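Long-range contacts in 3-hydroxy-3-methylglutaryl-CoA lyase (Acinetobacter baumannii, PDB 6NDS), which is an HMGL-like lyase of the TIM-barrel clan that holds coenzyme A and a zinc ion: residues P31-T36 with L68-E73; Q115-A120 with C156-K161; Q195-V200 with Y231-R236; C259-V264 with D279-L284. One frame throughout, in Å; residues are numbered along the deposited sequence.

Contact 1. Residues P31-T36 with L68-E73; sequences PTWVPT and LRDGEE
The indole of Trp33 and the carboxylate of Asp70 reach toward each other tip to tip, their planes 43° apart. Asp70 OD2 comes to 3.6 Å from Trp33 CH2, and the CG methylene of Arg69 stands at 4.2 Å from the same ring atom; both approaches are oblique. Lys39 adds a cation-pi contact to the indole. The one hydrogen bond between the segments runs from Thr36 OG1 to Asp70 OD2 at 2.8 Å, meeting the anti lone pair, turned away from OD1. The Asp70 side chain makes no capping bond although Asp70 is the N-cap of helix 71-77. OD2 is instead shared by Thr36 OG1 and Lys39 NZ, the latter in a salt bridge, and Lys39 also bonds Val34 O. Beside this polar cluster Thr36 CG2 meets Glu73 CG at 3.6 Å, the two side chains crossing at about a right angle. A type I turn from Leu68 to Gly71 presents Asp70, while Pro35 occupies the N-cap position of helix 36-46. Two successive barrel helices are thus tied at their N-terminal ends, where the loops that follow the strands of a TIM barrel gather; the Arg69 side chain lies about 8 Å from bound coenzyme A.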
loop_
_atom_site.group_PDB
_atom_site.type_symbol
_atom_site.label_atom_id
_atom_site.label_comp_id
_atom_site.label_asym_id
_atom_site.label_seq_id
_atom_site.Cartn_x
_atom_site.Cartn_y
_atom_site.Cartn_z
ATOM N N PRO A 31 -21.570 6.715 -0.602
ATOM C CA PRO A 31 -22.568 7.724 -0.219
ATOM C C PRO A 31 -23.796 7.727 -1.111
ATOM O O PRO A 31 -24.911 7.957 -0.628
ATOM C CB PRO A 31 -21.791 9.045 -0.334
ATOM C CG PRO A 31 -20.361 8.660 -0.279
ATOM C CD PRO A 31 -20.258 7.311 -0.902
ATOM N N THR A 32 -23.621 7.497 -2.401
ATOM C CA THR A 32 -24.715 7.625 -3.348
ATOM C C THR A 32 -25.246 6.262 -3.759
ATOM O O THR A 32 -24.505 5.283 -3.872
ATOM C CB THR A 32 -24.289 8.393 -4.599
ATOM O OG1 THR A 32 -23.137 7.759 -5.179
ATOM C CG2 THR A 32 -23.979 9.843 -4.250
ATOM N N TRP A 33 -26.550 6.231 -3.983
ATOM C CA TRP A 33 -27.227 5.044 -4.468
ATOM C C TRP A 33 -26.759 4.706 -5.878
ATOM O O TRP A 33 -26.653 5.589 -6.738
ATOM C CB TRP A 33 -28.728 5.323 -4.444
ATOM C CG TRP A 33 -29.597 4.316 -5.100
ATOM C CD1 TRP A 33 -30.233 4.436 -6.308
ATOM C CD2 TRP A 33 -29.959 3.045 -4.577
ATOM N NE1 TRP A 33 -30.965 3.304 -6.567
ATOM C CE2 TRP A 33 -30.811 2.431 -5.519
ATOM C CE3 TRP A 33 -29.640 2.355 -3.400
ATOM C CZ2 TRP A 33 -31.348 1.164 -5.323
ATOM C CZ3 TRP A 33 -30.185 1.095 -3.204
ATOM C CH2 TRP A 33 -31.029 0.513 -4.161
ATOM N N VAL A 34 -26.470 3.429 -6.119
ATOM C CA VAL A 34 -26.203 2.911 -7.454
ATOM C C VAL A 34 -27.475 2.232 -7.953
ATOM O O VAL A 34 -27.923 1.257 -7.319
ATOM C CB VAL A 34 -25.024 1.934 -7.476
ATOM C CG1 VAL A 34 -24.848 1.347 -8.880
ATOM C CG2 VAL A 34 -23.740 2.631 -7.006
ATOM N N PRO A 35 -28.094 2.709 -9.025
ATOM C CA PRO A 35 -29.360 2.127 -9.473
ATOM C C PRO A 35 -29.240 0.634 -9.721
ATOM O O PRO A 35 -28.185 0.120 -10.109
ATOM C CB PRO A 35 -29.657 2.869 -10.774
ATOM C CG PRO A 35 -28.899 4.146 -10.679
ATOM C CD PRO A 35 -27.689 3.868 -9.837
ATOM N N THR A 36 -30.371 -0.041 -9.557
ATOM C CA THR A 36 -30.407 -1.497 -9.671
ATOM C C THR A 36 -29.845 -1.995 -11.003
ATOM O O THR A 36 -29.048 -2.942 -11.027
ATOM C CB THR A 36 -31.844 -1.960 -9.459
ATOM O OG1 THR A 36 -32.277 -1.489 -8.174
ATOM C CG2 THR A 36 -31.916 -3.478 -9.509
ATOM N N LEU A 68 -27.945 -1.653 -0.290
ATOM C CA LEU A 68 -28.006 -3.007 -0.817
ATOM C C LEU A 68 -29.410 -3.606 -0.724
ATOM O O LEU A 68 -29.568 -4.826 -0.838
ATOM C CB LEU A 68 -26.991 -3.891 -0.089
ATOM C CG LEU A 68 -25.519 -3.484 -0.270
ATOM C CD1 LEU A 68 -24.635 -4.488 0.476
ATOM C CD2 LEU A 68 -25.164 -3.437 -1.744
ATOM N N ARG A 69 -30.439 -2.768 -0.544
ATOM C CA ARG A 69 -31.790 -3.281 -0.317
ATOM C C ARG A 69 -32.421 -3.888 -1.560
ATOM O O ARG A 69 -33.510 -4.470 -1.453
ATOM C CB ARG A 69 -32.709 -2.177 0.220
ATOM C CG ARG A 69 -33.055 -1.103 -0.804
ATOM C CD ARG A 69 -33.754 0.082 -0.126
ATOM N NE ARG A 69 -34.969 -0.318 0.584
ATOM C CZ ARG A 69 -35.642 0.458 1.432
ATOM N NH1 ARG A 69 -35.216 1.689 1.704
ATOM N NH2 ARG A 69 -36.743 0.001 2.016
ATOM N N ASP A 70 -31.784 -3.762 -2.726
ATOM C CA ASP A 70 -32.281 -4.358 -3.959
ATOM C C ASP A 70 -31.612 -5.693 -4.268
ATOM O O ASP A 70 -31.572 -6.103 -5.431
ATOM C CB ASP A 70 -32.087 -3.389 -5.129
ATOM C CG ASP A 70 -30.640 -2.951 -5.297
ATOM O OD1 ASP A 70 -29.789 -3.284 -4.439
ATOM O OD2 ASP A 70 -30.338 -2.267 -6.300
ATOM N N GLY A 71 -31.096 -6.389 -3.245
ATOM C CA GLY A 71 -30.342 -7.609 -3.497
ATOM C C GLY A 71 -31.116 -8.655 -4.280
ATOM O O GLY A 71 -30.561 -9.321 -5.159
ATOM N N GLU A 72 -32.403 -8.827 -3.972
ATOM C CA GLU A 72 -33.175 -9.833 -4.696
ATOM C C GLU A 72 -33.224 -9.522 -6.186
ATOM O O GLU A 72 -33.023 -10.412 -7.020
ATOM C CB GLU A 72 -34.592 -9.941 -4.134
ATOM C CG GLU A 72 -35.441 -10.939 -4.907
ATOM C CD GLU A 72 -36.441 -11.655 -4.031
ATOM O OE1 GLU A 72 -36.718 -11.152 -2.921
ATOM O OE2 GLU A 72 -36.945 -12.721 -4.446
ATOM N N GLU A 73 -33.474 -8.263 -6.543
ATOM C CA GLU A 73 -33.570 -7.931 -7.961
ATOM C C GLU A 73 -32.207 -8.000 -8.633
ATOM O O GLU A 73 -32.113 -8.394 -9.800
ATOM C CB GLU A 73 -34.213 -6.553 -8.141
ATOM C CG GLU A 73 -34.394 -6.114 -9.604
ATOM C CD GLU A 73 -35.255 -7.071 -10.433
ATOM O OE1 GLU A 73 -36.054 -7.835 -9.857
ATOM O OE2 GLU A 73 -35.137 -7.049 -11.675
#

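Contact 2. Residues Q115-A120 with C156-K161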
loop_
_atom_site.group_PDB
_atom_site.type_symbol
_atom_site.label_atom_id
_atom_site.label_comp_id
_atom_site.label_asym_id
_atom_site.label_seq_id
_atom_site.Cartn_x
_atom_site.Cartn_y
_atom_site.Cartn_z
ATOM N N GLN A 115 -17.370 -9.020 20.486
ATOM C CA GLN A 115 -18.762 -8.924 20.919
ATOM C C GLN A 115 -19.316 -7.526 20.671
ATOM O O GLN A 115 -20.465 -7.375 20.244
ATOM C CB GLN A 115 -18.890 -9.284 22.395
ATOM C CG GLN A 115 -20.334 -9.442 22.843
ATOM C CD GLN A 115 -20.907 -10.795 22.481
ATOM O OE1 GLN A 115 -21.187 -11.074 21.317
ATOM N NE2 GLN A 115 -21.081 -11.648 23.484
ATOM N N THR A 116 -18.515 -6.489 20.947
ATOM C CA THR A 116 -18.996 -5.121 20.762
ATOM C C THR A 116 -19.317 -4.849 19.300
ATOM O O THR A 116 -20.355 -4.257 18.975
ATOM C CB THR A 116 -17.960 -4.113 21.258
ATOM O OG1 THR A 116 -17.685 -4.335 22.644
ATOM C CG2 THR A 116 -18.477 -2.696 21.058
ATOM N N HIS A 117 -18.428 -5.264 18.394
ATOM C CA HIS A 117 -18.687 -5.049 16.978
ATOM C C HIS A 117 -19.868 -5.883 16.488
ATOM O O HIS A 117 -20.647 -5.421 15.648
ATOM C CB HIS A 117 -17.429 -5.357 16.164
ATOM C CG HIS A 117 -17.536 -4.966 14.726
ATOM N ND1 HIS A 117 -17.902 -5.857 13.740
ATOM C CD2 HIS A 117 -17.325 -3.781 14.107
ATOM C CE1 HIS A 117 -17.919 -5.235 12.574
ATOM N NE2 HIS A 117 -17.567 -3.977 12.768
ATOM N N ASN A 118 -20.014 -7.118 16.979
ATOM C CA ASN A 118 -21.162 -7.917 16.558
ATOM C C ASN A 118 -22.470 -7.270 16.994
ATOM O O ASN A 118 -23.452 -7.265 16.241
ATOM C CB ASN A 118 -21.064 -9.342 17.110
ATOM C CG ASN A 118 -21.743 -10.354 16.200
ATOM O OD1 ASN A 118 -21.305 -10.579 15.067
ATOM N ND2 ASN A 118 -22.829 -10.951 16.678
ATOM N N LEU A 119 -22.506 -6.722 18.207
ATOM C CA LEU A 119 -23.704 -6.013 18.652
ATOM C C LEU A 119 -23.939 -4.749 17.828
ATOM O O LEU A 119 -25.079 -4.444 17.463
ATOM C CB LEU A 119 -23.593 -5.679 20.138
ATOM C CG LEU A 119 -23.729 -6.854 21.109
ATOM C CD1 LEU A 119 -23.214 -6.473 22.489
ATOM C CD2 LEU A 119 -25.188 -7.310 21.185
ATOM N N ALA A 120 -22.876 -4.006 17.509
ATOM C CA ALA A 120 -23.048 -2.776 16.737
ATOM C C ALA A 120 -23.518 -3.057 15.315
ATOM O O ALA A 120 -24.288 -2.274 14.750
ATOM C CB ALA A 120 -21.737 -1.991 16.696
ATOM N N CYS A 156 -10.278 -4.945 16.622
ATOM C CA CYS A 156 -11.588 -4.320 16.592
ATOM C C CYS A 156 -11.463 -2.820 16.820
ATOM O O CYS A 156 -10.705 -2.385 17.697
ATOM C CB CYS A 156 -12.482 -4.938 17.672
ATOM S SG CYS A 156 -14.053 -4.082 17.935
ATOM N N PRO A 157 -12.190 -2.002 16.049
ATOM C CA PRO A 157 -12.125 -0.546 16.260
ATOM C C PRO A 157 -12.710 -0.097 17.594
ATOM O O PRO A 157 -12.452 1.041 18.015
ATOM C CB PRO A 157 -12.937 0.016 15.082
ATOM C CG PRO A 157 -13.907 -1.095 14.744
ATOM C CD PRO A 157 -13.129 -2.374 14.973
ATOM N N PHE A 158 -13.503 -0.939 18.264
ATOM C CA PHE A 158 -14.050 -0.618 19.576
ATOM C C PHE A 158 -13.226 -1.208 20.711
ATOM O O PHE A 158 -12.899 -0.510 21.675
ATOM C CB PHE A 158 -15.491 -1.130 19.707
ATOM C CG PHE A 158 -16.438 -0.568 18.696
ATOM C CD1 PHE A 158 -16.811 0.767 18.746
ATOM C CD2 PHE A 158 -16.994 -1.386 17.720
ATOM C CE1 PHE A 158 -17.711 1.288 17.827
ATOM C CE2 PHE A 158 -17.894 -0.871 16.789
ATOM C CZ PHE A 158 -18.252 0.466 16.849
ATOM N N GLU A 159 -12.905 -2.499 20.616
ATOM C CA GLU A 159 -12.283 -3.231 21.711
ATOM C C GLU A 159 -10.763 -3.241 21.632
ATOM O O GLU A 159 -10.103 -3.452 22.659
ATOM C CB GLU A 159 -12.806 -4.676 21.736
ATOM C CG GLU A 159 -14.312 -4.780 22.027
ATOM C CD GLU A 159 -14.796 -6.213 22.244
ATOM O OE1 GLU A 159 -13.976 -7.151 22.130
ATOM O OE2 GLU A 159 -16.004 -6.400 22.529
ATOM N N GLY A 160 -10.202 -3.002 20.464
ATOM C CA GLY A 160 -8.753 -3.059 20.292
ATOM C C GLY A 160 -8.292 -4.478 19.975
ATOM O O GLY A 160 -8.729 -5.060 18.977
ATOM N N LYS A 161 -7.414 -5.025 20.821
ATOM C CA LYS A 161 -6.881 -6.361 20.579
ATOM C C LYS A 161 -7.981 -7.408 20.692
ATOM O O LYS A 161 -8.876 -7.302 21.534
ATOM C CB LYS A 161 -5.762 -6.683 21.569
ATOM C CG LYS A 161 -4.552 -5.768 21.493
ATOM C CD LYS A 161 -3.607 -6.160 20.373
ATOM C CE LYS A 161 -2.190 -5.690 20.678
ATOM N NZ LYS A 161 -1.283 -5.816 19.504
HETATM O O HOH W 1 -15.332 -9.593 22.344
#
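Thr116 and Glu159 form the polar half, and Thr116, Ala120 and Phe158 the apolar half, of a partly buried contact between the start of helix 115-122 and the loop after the neighbouring strand of the TIM barrel. The helix follows strand 106-112, and residues 156-161 follow the adjacent parallel strand 145-151. Thr116 CG2 packs 3.6 Å from Phe158 CB, and at the ring, Phe158 CE2 touches Ala120 CB and His117 CD2, each at 4.0 Å. His117 crosses Phe158 at about a right angle, while its ND1 is bonded to Ser112 OG; its side chain lies about 6 Å from bound coenzyme A. The second subunit packs on the loop, with His310 of that subunit on Pro157 and its Pro311 on Phe158. Within the loop, Cys156 SG accepts from the backbone N of both Phe158 and Glu159. Glu159 OE2 is gripped twice, by Thr116 N from above the carboxylate plane at 3.0 Å and by Thr116 OG1 on the anti lone pair at 2.7 Å. This carboxylate at a helix N-terminus probably benefits from the helix dipole. Its other oxygen is tied in through water 1, which accepts from Gln115 N and donates to Glu159 OE1, both at 2.8 Å.

Contact 3. Residues Q195-V200 with Y231-R236; sequences QVKRIV and YEVGAR. With ACT (acetate ion), chain E; ACT (acetate ion), chain D.
Lys197 and Glu232 supply the charged part of this contact, a salt bridge in which Lys197 NZ lies 2.9 Å from Glu232 OE1 and meets that oxygen nearly along its C-O axis. The lysine chain is extended beyond CG, and on its way it lays CG 3.8 Å from Val233 CG1. The apolar part lies deeper: Val200 CG1 touches Val233 CG2 at 3.7 Å and Ala235 CB at 3.9 Å, so the two branches of Val233 serve two partners. Backbone and flat groups shape the second segment. Gly234, with positive phi, is the C-prime residue of a Schellman motif closing helix 223-232. Arg236 NH1 bonds both Tyr231 O and Ala235 O while lying 3.3 Å above the Tyr231 ring, offset toward its rim. At the outer surface, Arg198 NH1 bonds an acetate, probably from the crystallisation liquor. Val200 and Ala235 both rest on Leu214 of strand 212-216, as expected where neighbouring helices of a TIM barrel flank a shared strand in successive beta-alpha units.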
loop_
_atom_site.group_PDB
_atom_site.type_symbol
_atom_site.label_atom_id
_atom_site.label_comp_id
_atom_site.label_asym_id
_atom_site.label_seq_id
_atom_site.Cartn_x
_atom_site.Cartn_y
_atom_site.Cartn_z
ATOM N N GLN A 195 1.612 -10.883 12.472
ATOM C CA GLN A 195 0.360 -11.395 13.019
ATOM C C GLN A 195 -0.382 -12.240 11.995
ATOM O O GLN A 195 -0.917 -13.309 12.323
ATOM C CB GLN A 195 -0.503 -10.218 13.469
ATOM C CG GLN A 195 -1.930 -10.546 13.862
ATOM C CD GLN A 195 -2.788 -9.287 13.847
ATOM O OE1 GLN A 195 -2.573 -8.406 13.022
ATOM N NE2 GLN A 195 -3.748 -9.197 14.761
ATOM N N VAL A 196 -0.415 -11.781 10.743
ATOM C CA VAL A 196 -1.079 -12.540 9.688
ATOM C C VAL A 196 -0.434 -13.909 9.522
ATOM O O VAL A 196 -1.125 -14.926 9.415
ATOM C CB VAL A 196 -1.065 -11.744 8.374
ATOM C CG1 VAL A 196 -1.423 -12.650 7.193
ATOM C CG2 VAL A 196 -2.044 -10.567 8.475
ATOM N N LYS A 197 0.903 -13.965 9.494
ATOM C CA LYS A 197 1.542 -15.272 9.317
ATOM C C LYS A 197 1.187 -16.219 10.460
ATOM O O LYS A 197 0.918 -17.406 10.232
ATOM C CB LYS A 197 3.057 -15.110 9.176
ATOM C CG LYS A 197 3.454 -14.548 7.803
ATOM C CD LYS A 197 4.962 -14.565 7.599
ATOM C CE LYS A 197 5.339 -14.045 6.209
ATOM N NZ LYS A 197 6.797 -14.281 5.929
ATOM N N ARG A 198 1.148 -15.705 11.696
ATOM C CA ARG A 198 0.843 -16.549 12.846
ATOM C C ARG A 198 -0.584 -17.084 12.778
ATOM O O ARG A 198 -0.817 -18.286 12.966
ATOM C CB ARG A 198 1.069 -15.764 14.138
ATOM C CG ARG A 198 0.617 -16.485 15.391
ATOM C CD ARG A 198 1.017 -15.717 16.649
ATOM N NE ARG A 198 0.342 -14.422 16.764
ATOM C CZ ARG A 198 0.925 -13.244 16.536
ATOM N NH1 ARG A 198 2.202 -13.182 16.171
ATOM N NH2 ARG A 198 0.234 -12.124 16.685
ATOM N N ILE A 199 -1.551 -16.207 12.502
ATOM C CA ILE A 199 -2.948 -16.627 12.494
ATOM C C ILE A 199 -3.225 -17.545 11.310
ATOM O O ILE A 199 -3.884 -18.584 11.458
ATOM C CB ILE A 199 -3.886 -15.403 12.497
ATOM C CG1 ILE A 199 -3.845 -14.700 13.865
ATOM C CG2 ILE A 199 -5.314 -15.835 12.158
ATOM C CD1 ILE A 199 -4.664 -13.391 13.941
ATOM N N VAL A 200 -2.726 -17.189 10.122
ATOM C CA VAL A 200 -3.000 -18.004 8.943
ATOM C C VAL A 200 -2.338 -19.374 9.063
ATOM O O VAL A 200 -2.936 -20.396 8.699
ATOM C CB VAL A 200 -2.560 -17.274 7.664
ATOM C CG1 VAL A 200 -2.594 -18.227 6.476
ATOM C CG2 VAL A 200 -3.464 -16.061 7.402
ATOM N N TYR A 231 0.154 -15.293 1.675
ATOM C CA TYR A 231 0.540 -16.183 0.579
ATOM C C TYR A 231 1.810 -16.959 0.911
ATOM O O TYR A 231 1.922 -18.155 0.597
ATOM C CB TYR A 231 0.736 -15.365 -0.701
ATOM C CG TYR A 231 1.024 -16.208 -1.934
ATOM C CD1 TYR A 231 -0.002 -16.658 -2.747
ATOM C CD2 TYR A 231 2.325 -16.547 -2.271
ATOM C CE1 TYR A 231 0.263 -17.424 -3.876
ATOM C CE2 TYR A 231 2.598 -17.316 -3.385
ATOM C CZ TYR A 231 1.568 -17.749 -4.183
ATOM O OH TYR A 231 1.858 -18.518 -5.294
ATOM N N GLU A 232 2.778 -16.296 1.552
ATOM C CA GLU A 232 4.049 -16.935 1.877
ATOM C C GLU A 232 3.892 -18.112 2.840
ATOM O O GLU A 232 4.746 -19.006 2.840
ATOM C CB GLU A 232 5.028 -15.888 2.437
ATOM C CG GLU A 232 5.510 -14.884 1.362
ATOM C CD GLU A 232 6.324 -13.713 1.909
ATOM O OE1 GLU A 232 6.374 -13.522 3.145
ATOM O OE2 GLU A 232 6.915 -12.972 1.086
ATOM N N VAL A 233 2.824 -18.158 3.641
ATOM C CA VAL A 233 2.585 -19.288 4.536
ATOM C C VAL A 233 1.468 -20.201 4.029
ATOM O O VAL A 233 1.006 -21.070 4.773
ATOM C CB VAL A 233 2.318 -18.829 5.983
ATOM C CG1 VAL A 233 3.559 -18.149 6.565
ATOM C CG2 VAL A 233 1.107 -17.905 6.069
ATOM N N GLY A 234 1.039 -20.040 2.775
ATOM C CA GLY A 234 0.193 -21.016 2.112
ATOM C C GLY A 234 -1.213 -20.575 1.748
ATOM O O GLY A 234 -1.921 -21.339 1.086
ATOM N N ALA A 235 -1.649 -19.378 2.136
ATOM C CA ALA A 235 -2.998 -18.950 1.794
ATOM C C ALA A 235 -3.080 -18.587 0.316
ATOM O O ALA A 235 -2.112 -18.098 -0.280
ATOM C CB ALA A 235 -3.412 -17.750 2.642
ATOM N N ARG A 236 -4.247 -18.843 -0.281
ATOM C CA ARG A 236 -4.407 -18.651 -1.721
ATOM C C ARG A 236 -5.662 -17.899 -2.144
ATOM O O ARG A 236 -5.676 -17.364 -3.259
ATOM C CB ARG A 236 -4.384 -20.012 -2.445
ATOM C CG ARG A 236 -3.056 -20.761 -2.300
ATOM C CD ARG A 236 -1.959 -20.038 -3.078
ATOM N NE ARG A 236 -0.675 -20.742 -3.082
ATOM C CZ ARG A 236 0.310 -20.523 -2.207
ATOM N NH1 ARG A 236 0.147 -19.640 -1.226
ATOM N NH2 ARG A 236 1.461 -21.187 -2.306
HETATM C C ACT E . 2.862 -9.423 16.256
HETATM O O ACT E . 1.641 -9.108 16.172
HETATM O OXT ACT E . 3.388 -10.422 16.827
HETATM C CH3 ACT E . 3.873 -8.459 15.567
HETATM C C ACT D . 5.190 -18.028 -7.516
HETATM O O ACT D . 4.547 -18.578 -6.577
HETATM O OXT ACT D . 6.026 -17.077 -7.457
HETATM C CH3 ACT D . 4.930 -18.590 -8.948
HETATM O O HOH W 2 8.404 -13.128 4.404
#

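Contact 4. Residues C259-V264 with D279-L284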
loop_
_atom_site.group_PDB
_atom_site.type_symbol
_atom_site.label_atom_id
_atom_site.label_comp_id
_atom_site.label_asym_id
_atom_site.label_seq_id
_atom_site.Cartn_x
_atom_site.Cartn_y
_atom_site.Cartn_z
ATOM N N CYS A 259 -7.503 -3.101 -3.267
ATOM C CA CYS A 259 -7.924 -2.832 -4.633
ATOM C C CYS A 259 -7.630 -4.021 -5.546
ATOM O O CYS A 259 -6.482 -4.460 -5.652
ATOM C CB CYS A 259 -7.186 -1.591 -5.118
ATOM S SG CYS A 259 -7.416 -1.221 -6.846
ATOM N N THR A 260 -8.660 -4.515 -6.240
ATOM C CA THR A 260 -8.495 -5.721 -7.055
ATOM C C THR A 260 -7.406 -5.546 -8.102
ATOM O O THR A 260 -6.552 -6.421 -8.266
ATOM C CB THR A 260 -9.817 -6.095 -7.729
ATOM O OG1 THR A 260 -10.838 -6.143 -6.734
ATOM C CG2 THR A 260 -9.716 -7.483 -8.366
ATOM N N GLU A 261 -7.424 -4.434 -8.843
ATOM C CA GLU A 261 -6.433 -4.325 -9.909
ATOM C C GLU A 261 -5.027 -4.095 -9.346
ATOM O O GLU A 261 -4.045 -4.517 -9.964
ATOM C CB GLU A 261 -6.835 -3.237 -10.911
ATOM C CG GLU A 261 -6.973 -1.843 -10.343
ATOM C CD GLU A 261 -8.386 -1.493 -9.877
ATOM O OE1 GLU A 261 -9.207 -2.393 -9.594
ATOM O OE2 GLU A 261 -8.659 -0.288 -9.766
ATOM N N ASP A 262 -4.904 -3.473 -8.170
ATOM C CA ASP A 262 -3.587 -3.378 -7.545
ATOM C C ASP A 262 -3.102 -4.753 -7.081
ATOM O O ASP A 262 -1.915 -5.069 -7.215
ATOM C CB ASP A 262 -3.613 -2.383 -6.372
ATOM C CG ASP A 262 -3.908 -0.938 -6.807
ATOM O OD1 ASP A 262 -4.062 -0.681 -8.020
ATOM O OD2 ASP A 262 -3.992 -0.045 -5.924
ATOM N N LEU A 263 -4.003 -5.586 -6.545
ATOM C CA LEU A 263 -3.636 -6.958 -6.176
ATOM C C LEU A 263 -3.220 -7.775 -7.395
ATOM O O LEU A 263 -2.185 -8.459 -7.383
ATOM C CB LEU A 263 -4.810 -7.631 -5.460
ATOM C CG LEU A 263 -4.707 -9.151 -5.279
ATOM C CD1 LEU A 263 -3.523 -9.498 -4.390
ATOM C CD2 LEU A 263 -6.020 -9.693 -4.681
ATOM N N VAL A 264 -4.014 -7.715 -8.466
ATOM C CA VAL A 264 -3.693 -8.490 -9.661
ATOM C C VAL A 264 -2.397 -7.992 -10.288
ATOM O O VAL A 264 -1.590 -8.790 -10.761
ATOM C CB VAL A 264 -4.861 -8.469 -10.662
ATOM C CG1 VAL A 264 -4.487 -9.218 -11.974
ATOM C CG2 VAL A 264 -6.108 -9.104 -10.035
ATOM N N ASP A 279 -5.570 -5.980 -17.863
ATOM C CA ASP A 279 -5.840 -4.844 -18.745
ATOM C C ASP A 279 -7.324 -4.499 -18.757
ATOM O O ASP A 279 -7.703 -3.326 -18.652
ATOM C CB ASP A 279 -5.371 -5.145 -20.163
ATOM C CG ASP A 279 -3.879 -5.077 -20.313
ATOM O OD1 ASP A 279 -3.257 -4.191 -19.694
ATOM O OD2 ASP A 279 -3.331 -5.904 -21.073
ATOM N N ALA A 280 -8.180 -5.516 -18.893
ATOM C CA ALA A 280 -9.613 -5.255 -18.942
ATOM C C ALA A 280 -10.131 -4.760 -17.605
ATOM O O ALA A 280 -11.055 -3.936 -17.561
ATOM C CB ALA A 280 -10.368 -6.517 -19.361
ATOM N N LEU A 281 -9.551 -5.248 -16.512
ATOM C CA LEU A 281 -10.008 -4.843 -15.190
ATOM C C LEU A 281 -9.662 -3.384 -14.910
ATOM O O LEU A 281 -10.470 -2.643 -14.334
ATOM C CB LEU A 281 -9.387 -5.755 -14.137
ATOM C CG LEU A 281 -9.979 -5.603 -12.735
ATOM C CD1 LEU A 281 -11.397 -6.181 -12.694
ATOM C CD2 LEU A 281 -9.048 -6.286 -11.733
ATOM N N ILE A 282 -8.463 -2.950 -15.312
ATOM C CA ILE A 282 -8.101 -1.541 -15.170
ATOM C C ILE A 282 -9.066 -0.666 -15.955
ATOM O O ILE A 282 -9.511 0.389 -15.471
ATOM C CB ILE A 282 -6.642 -1.316 -15.607
ATOM C CG1 ILE A 282 -5.672 -1.956 -14.604
ATOM C CG2 ILE A 282 -6.350 0.193 -15.776
ATOM C CD1 ILE A 282 -4.235 -2.054 -15.123
ATOM N N GLN A 283 -9.399 -1.075 -17.183
ATOM C CA GLN A 283 -10.323 -0.280 -17.985
ATOM C C GLN A 283 -11.680 -0.178 -17.298
ATOM O O GLN A 283 -12.290 0.898 -17.265
ATOM C CB GLN A 283 -10.466 -0.884 -19.386
ATOM C CG GLN A 283 -11.345 -0.054 -20.311
ATOM C CD GLN A 283 -11.655 -0.758 -21.615
ATOM O OE1 GLN A 283 -11.729 -1.987 -21.669
ATOM N NE2 GLN A 283 -11.847 0.018 -22.674
ATOM N N LEU A 284 -12.153 -1.284 -16.714
ATOM C CA LEU A 284 -13.425 -1.251 -15.999
ATOM C C LEU A 284 -13.341 -0.345 -14.772
ATOM O O LEU A 284 -14.252 0.448 -14.511
ATOM C CB LEU A 284 -13.841 -2.672 -15.589
ATOM C CG LEU A 284 -15.165 -2.719 -14.808
ATOM C CD1 LEU A 284 -16.359 -2.250 -15.627
ATOM C CD2 LEU A 284 -15.408 -4.133 -14.257
#
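Leu281 CD2 is the tip on which the close packing turns: it lies 3.6 Å from Thr260 CG2 and 3.7 Å from Glu261 CA, near enough to the latter for the methyl to touch the helix backbone itself. Leu281 CG is anti to the backbone N (chi1 -169°), and the leucine crosses Thr260 at about a right angle. Away from this point the fit is looser. Ile282 CG1 stands 4.1 Å from Glu261 CB, and Val264 CG2 reaches Leu281 CD2 only at 4.4 Å. No hydrogen bond joins the segments, whose helices run nearly antiparallel at 157°, with axes 9.7 Å apart at closest approach. The polar ends in the buried part look to other partners. The Glu261 carboxylate is bonded by Gly243 N at OE1 and by Ser285 and Ser298 at OE2, while Thr260 OG1 pairs with Glu20. On the solvent side of helix 278-285, Gln283 and Asp279 are exposed, Asp279 forming a salt bridge with Arg305. Inward, Thr260 and Val264 rest on Val18 of strand 17-20, and Thr260 also on Ala240 of strand 237-240. Leu284 packs on Gln45 and Leu46, so helix 278-285 adds an outer layer touching both helix 260-270 and helix 36-46 of the barrel.

How the contacts relate
The four contacts sample one barrel at different depths. Contact 4 is fully buried and meets through carbon atoms alone, whereas contact 1 is a surface contact dominated by a carboxylate; contacts 2 and 3 are intermediate and combine both chemistries. Contacts 1 and 2 involve helix starts and the loops after strands, near coenzyme A, while contact 3 joins the side of helix 193-203 to the C-terminal end of helix 223-232 and the turn after it, across the chain's centre from contact 1. In contact 2 the second subunit also takes part. Contacts 1 and 4 are linked through helix 36-46, which begins in one and is touched by Leu284 of the other, though their centres are 23 Å apart.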